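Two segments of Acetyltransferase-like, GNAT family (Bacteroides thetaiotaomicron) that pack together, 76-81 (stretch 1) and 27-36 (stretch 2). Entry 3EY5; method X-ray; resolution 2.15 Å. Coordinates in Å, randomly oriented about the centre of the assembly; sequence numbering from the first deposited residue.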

ATOM      1  N   VAL A  76       0.248   4.366   0.340  1.00 16.24           N
ATOM      2  CA  VAL A  76      -0.380   3.062   0.203  1.00 17.17           C
ATOM      3  C   VAL A  76       0.488   2.013   0.932  1.00 18.44           C
ATOM      4  O   VAL A  76       1.659   1.755   0.556  1.00 19.19           O
ATOM      5  CB  VAL A  76      -0.667   2.666  -1.278  1.00 17.25           C
ATOM      6  CG1 VAL A  76      -1.089   1.210  -1.337  1.00 18.68           C
ATOM      7  CG2 VAL A  76      -1.780   3.582  -1.890  1.00 14.45           C
ATOM      8  N   GLU A  77      -0.057   1.439   2.001  1.00 18.04           N
ATOM      9  CA  GLU A  77       0.736   0.491   2.792  1.00 18.54           C
ATOM     10  C   GLU A  77       0.662  -0.915   2.172  1.00 18.36           C
ATOM     11  O   GLU A  77       1.690  -1.469   1.750  1.00 19.46           O
ATOM     12  CB  GLU A  77       0.320   0.515   4.274  1.00 18.85           C
ATOM     13  CG  GLU A  77       1.447   0.145   5.222  1.00 21.02           C
ATOM     14  CD  GLU A  77       0.977  -0.091   6.653  1.00 23.94           C
ATOM     15  OE1 GLU A  77      -0.063   0.450   7.033  1.00 27.04           O
ATOM     16  OE2 GLU A  77       1.640  -0.831   7.404  1.00 28.06           O
ATOM     17  N   HIS A  78      -0.529  -1.491   2.071  1.00 16.28           N
ATOM     18  CA  HIS A  78      -0.648  -2.731   1.322  1.00 14.68           C
ATOM     19  C   HIS A  78      -1.755  -2.679   0.327  1.00 14.74           C
ATOM     20  O   HIS A  78      -2.752  -1.993   0.499  1.00 12.33           O
ATOM     21  CB  HIS A  78      -0.897  -3.911   2.235  1.00 15.14           C
ATOM     22  CG  HIS A  78       0.221  -4.179   3.173  1.00 12.10           C
ATOM     23  ND1 HIS A  78       0.178  -3.819   4.498  1.00 12.33           N
ATOM     24  CD2 HIS A  78       1.427  -4.740   2.972  1.00 12.62           C
ATOM     25  CE1 HIS A  78       1.307  -4.163   5.085  1.00 12.08           C
ATOM     26  NE2 HIS A  78       2.083  -4.729   4.180  1.00 13.28           N
ATOM     27  N   PHE A  79      -1.549  -3.438  -0.728  1.00 14.85           N
ATOM     28  CA  PHE A  79      -2.459  -3.460  -1.807  1.00 16.43           C
ATOM     29  C   PHE A  79      -2.366  -4.856  -2.430  1.00 15.92           C
ATOM     30  O   PHE A  79      -1.288  -5.266  -2.842  1.00 14.16           O
ATOM     31  CB  PHE A  79      -2.034  -2.386  -2.808  1.00 17.35           C
ATOM     32  CG  PHE A  79      -2.788  -2.429  -4.075  1.00 22.01           C
ATOM     33  CD1 PHE A  79      -2.123  -2.691  -5.280  1.00 29.34           C
ATOM     34  CD2 PHE A  79      -4.158  -2.221  -4.086  1.00 26.71           C
ATOM     35  CE1 PHE A  79      -2.834  -2.749  -6.502  1.00 31.53           C
ATOM     36  CE2 PHE A  79      -4.888  -2.257  -5.298  1.00 29.50           C
ATOM     37  CZ  PHE A  79      -4.225  -2.522  -6.505  1.00 30.20           C
ATOM     38  N   ALA A  80      -3.493  -5.569  -2.489  1.00 15.59           N
ATOM     39  CA  ALA A  80      -3.513  -6.890  -3.109  1.00 17.03           C
ATOM     40  C   ALA A  80      -4.888  -7.242  -3.646  1.00 17.83           C
ATOM     41  O   ALA A  80      -5.909  -6.877  -3.061  1.00 17.84           O
ATOM     42  CB  ALA A  80      -3.040  -7.966  -2.106  1.00 16.70           C
ATOM     43  N   THR A  81      -4.911  -7.924  -4.780  1.00 19.42           N
ATOM     44  CA  THR A  81      -6.156  -8.513  -5.310  1.00 20.29           C
ATOM     45  C   THR A  81      -6.111 -10.028  -5.143  1.00 20.15           C
ATOM     46  O   THR A  81      -5.028 -10.609  -4.993  1.00 20.34           O
ATOM     47  CB  THR A  81      -6.313  -8.211  -6.806  1.00 20.92           C
ATOM     48  OG1 THR A  81      -5.165  -8.738  -7.501  1.00 22.57           O
ATOM     49  CG2 THR A  81      -6.426  -6.679  -7.049  1.00 21.09           C
TER
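Stretch 2 27-36: ESFPPEEYRE

Stretch 2 runs across strand 76-81 in the opposite order: its first part lies near the end of the strand and its last part near the start, with the CA atoms of Ala80 and Ser28 7.0 Å apart and those of His78 and Tyr34 8.3 Å apart. Its backbone leaves a helix at Phe29, whose phi/psi of -129/151 is extended, makes a short 3-10 segment at Pro31-Glu32, and extends again through Tyr34 and Arg35. Glu33 N closes the turn on Pro30 O at 2.7 Å, while Pro30, Pro31 and Glu32 stay clear of the strand. Strand alternation turns the CA-to-CB bonds of His78 and Ala80 toward stretch 2 and those of Phe79 and Thr81 away. His78, at chi1 -64° (m), is the centre of the contact: NE2 donates a hydrogen bond to Glu33 O, 2.8 Å away and near the ring plane, a backbone acceptor. The same ring sets its CE1 3.6 Å from Tyr34 CB and turns its edge to the face of Phe29, with CD2 3.9 Å from Phe29 CE2, centroids 4.9 Å apart and planes at 55°. Phe29 is also m (chi1 -60°); its CA-to-CB bond already points toward the strand, and the ring continues that way to offer one face to His78 and its edge to Phe79 O, with CZ 3.7 Å from that oxygen; Phe29 CE2 lies 4.1 Å from Ala80 CB. Ala80 CB also meets Ser28 OG at 3.6 Å. Tyr34, with chi1 49° (p), leads its ring end away, so its CB makes the contact. Glu77 and Arg35 both leave the backbone sideways and reach inward: Glu77 is extended (t, t), and Arg35, p then t with chi3 at 92°, bends its guanidinium to meet it. Their salt bridge joins Glu77 OE2 to Arg35 NH2 at 2.9 Å, though the 127° hydrogen-bond angle makes that bond weak.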

ATOM      1  N   GLU A  27      -1.883 -14.320   2.856  1.00 18.98           N
ATOM      2  CA  GLU A  27      -1.564 -15.159   1.719  1.00 20.39           C
ATOM      3  C   GLU A  27      -0.737 -14.436   0.677  1.00 20.34           C
ATOM      4  O   GLU A  27      -0.057 -15.079  -0.103  1.00 21.59           O
ATOM      5  CB  GLU A  27      -2.830 -15.778   1.108  1.00 19.87           C
ATOM      6  CG  GLU A  27      -3.368 -16.964   1.895  1.00 21.06           C
ATOM      7  CD  GLU A  27      -2.283 -17.735   2.664  1.00 25.89           C
ATOM      8  OE1 GLU A  27      -1.221 -18.101   2.076  1.00 27.59           O
ATOM      9  OE2 GLU A  27      -2.497 -17.993   3.882  1.00 27.78           O
ATOM     10  N   SER A  28      -0.774 -13.110   0.707  1.00 20.12           N
ATOM     11  CA  SER A  28      -0.099 -12.284  -0.267  1.00 20.55           C
ATOM     12  C   SER A  28       1.320 -11.852   0.143  1.00 21.31           C
ATOM     13  O   SER A  28       2.149 -11.599  -0.719  1.00 21.42           O
ATOM     14  CB  SER A  28      -0.918 -11.020  -0.577  1.00 20.30           C
ATOM     15  OG  SER A  28      -2.132 -11.341  -1.199  1.00 19.04           O
ATOM     16  N   PHE A  29       1.598 -11.731   1.437  1.00 21.75           N
ATOM     17  CA  PHE A  29       2.864 -11.140   1.866  1.00 21.22           C
ATOM     18  C   PHE A  29       3.532 -12.077   2.861  1.00 21.94           C
ATOM     19  O   PHE A  29       2.845 -12.865   3.537  1.00 22.43           O
ATOM     20  CB  PHE A  29       2.647  -9.737   2.453  1.00 21.51           C
ATOM     21  CG  PHE A  29       2.022  -8.743   1.479  1.00 21.75           C
ATOM     22  CD1 PHE A  29       2.804  -8.071   0.530  1.00 23.30           C
ATOM     23  CD2 PHE A  29       0.656  -8.483   1.505  1.00 21.33           C
ATOM     24  CE1 PHE A  29       2.221  -7.162  -0.389  1.00 23.30           C
ATOM     25  CE2 PHE A  29       0.064  -7.581   0.597  1.00 22.08           C
ATOM     26  CZ  PHE A  29       0.844  -6.916  -0.340  1.00 23.80           C
ATOM     27  N   PRO A  30       4.878 -12.056   2.925  1.00 21.64           N
ATOM     28  CA  PRO A  30       5.488 -12.832   4.005  1.00 22.01           C
ATOM     29  C   PRO A  30       5.177 -12.165   5.350  1.00 21.12           C
ATOM     30  O   PRO A  30       4.986 -10.948   5.390  1.00 21.47           O
ATOM     31  CB  PRO A  30       6.989 -12.786   3.676  1.00 22.59           C
ATOM     32  CG  PRO A  30       7.012 -12.518   2.195  1.00 23.37           C
ATOM     33  CD  PRO A  30       5.885 -11.531   1.996  1.00 21.27           C
ATOM     34  N   PRO A  31       5.072 -12.964   6.430  1.00 21.18           N
ATOM     35  CA  PRO A  31       4.724 -12.471   7.773  1.00 21.04           C
ATOM     36  C   PRO A  31       5.563 -11.269   8.227  1.00 21.61           C
ATOM     37  O   PRO A  31       5.052 -10.401   8.982  1.00 21.53           O
ATOM     38  CB  PRO A  31       4.978 -13.695   8.690  1.00 21.36           C
ATOM     39  CG  PRO A  31       5.601 -14.781   7.793  1.00 20.82           C
ATOM     40  CD  PRO A  31       5.192 -14.444   6.397  1.00 20.76           C
ATOM     41  N   GLU A  32       6.819 -11.198   7.780  1.00 21.72           N
ATOM     42  CA  GLU A  32       7.714 -10.082   8.155  1.00 22.60           C
ATOM     43  C   GLU A  32       7.337  -8.814   7.432  1.00 22.36           C
ATOM     44  O   GLU A  32       7.906  -7.769   7.717  1.00 22.80           O
ATOM     45  CB  GLU A  32       9.191 -10.377   7.846  1.00 23.07           C
ATOM     46  CG  GLU A  32       9.779 -11.645   8.479  1.00 26.34           C
ATOM     47  CD  GLU A  32       9.601 -12.884   7.590  1.00 32.15           C
ATOM     48  OE1 GLU A  32       8.822 -12.826   6.594  1.00 33.85           O
ATOM     49  OE2 GLU A  32      10.245 -13.920   7.886  1.00 33.36           O
ATOM     50  N   GLU A  33       6.404  -8.904   6.484  1.00 22.80           N
ATOM     51  CA  GLU A  33       6.027  -7.738   5.671  1.00 23.40           C
ATOM     52  C   GLU A  33       4.705  -7.094   5.997  1.00 22.37           C
ATOM     53  O   GLU A  33       4.193  -6.272   5.231  1.00 23.18           O
ATOM     54  CB  GLU A  33       6.070  -8.064   4.190  1.00 23.69           C
ATOM     55  CG  GLU A  33       7.484  -8.067   3.687  1.00 29.57           C
ATOM     56  CD  GLU A  33       7.570  -8.386   2.221  1.00 35.33           C
ATOM     57  OE1 GLU A  33       6.991  -7.636   1.385  1.00 39.02           O
ATOM     58  OE2 GLU A  33       8.226  -9.400   1.921  1.00 37.28           O
ATOM     59  N   TYR A  34       4.144  -7.431   7.140  1.00 21.68           N
ATOM     60  CA  TYR A  34       3.004  -6.638   7.618  1.00 21.44           C
ATOM     61  C   TYR A  34       3.033  -6.668   9.104  1.00 21.34           C
ATOM     62  O   TYR A  34       3.702  -7.486   9.690  1.00 21.30           O
ATOM     63  CB  TYR A  34       1.657  -7.154   7.055  1.00 20.29           C
ATOM     64  CG  TYR A  34       1.485  -8.644   7.205  1.00 22.16           C
ATOM     65  CD1 TYR A  34       0.932  -9.196   8.366  1.00 23.76           C
ATOM     66  CD2 TYR A  34       1.921  -9.517   6.200  1.00 21.86           C
ATOM     67  CE1 TYR A  34       0.803 -10.582   8.516  1.00 23.65           C
ATOM     68  CE2 TYR A  34       1.795 -10.909   6.347  1.00 21.67           C
ATOM     69  CZ  TYR A  34       1.242 -11.419   7.497  1.00 23.27           C
ATOM     70  OH  TYR A  34       1.112 -12.771   7.622  1.00 25.39           O
ATOM     71  N   ARG A  35       2.309  -5.771   9.745  1.00 23.03           N
ATOM     72  CA  ARG A  35       2.383  -5.755  11.195  1.00 24.15           C
ATOM     73  C   ARG A  35       1.661  -6.956  11.801  1.00 23.73           C
ATOM     74  O   ARG A  35       0.899  -7.636  11.127  1.00 23.99           O
ATOM     75  CB  ARG A  35       1.896  -4.417  11.749  1.00 24.60           C
ATOM     76  CG  ARG A  35       0.526  -3.993  11.264  1.00 25.45           C
ATOM     77  CD  ARG A  35       0.257  -2.567  11.764  1.00 26.92           C
ATOM     78  NE  ARG A  35       0.657  -1.513  10.816  1.00 26.86           N
ATOM     79  CZ  ARG A  35       1.657  -0.654  11.010  1.00 26.97           C
ATOM     80  NH1 ARG A  35       2.392  -0.725  12.107  1.00 24.65           N
ATOM     81  NH2 ARG A  35       1.923   0.277  10.100  1.00 24.45           N
ATOM     82  N   GLU A  36       1.931  -7.222  13.071  1.00 24.43           N
ATOM     83  CA  GLU A  36       1.206  -8.257  13.806  1.00 24.80           C
ATOM     84  C   GLU A  36      -0.309  -8.050  13.638  1.00 24.12           C
ATOM     85  O   GLU A  36      -0.804  -6.925  13.645  1.00 22.90           O
ATOM     86  CB  GLU A  36       1.623  -8.302  15.289  1.00 24.68           C
ATOM     87  CG  GLU A  36       1.682  -9.750  15.873  1.00 29.34           C
ATOM     88  CD  GLU A  36       0.462 -10.636  15.464  1.00 35.21           C
ATOM     89  OE1 GLU A  36      -0.585 -10.618  16.188  1.00 35.94           O
ATOM     90  OE2 GLU A  36       0.552 -11.334  14.405  1.00 35.22           O
TER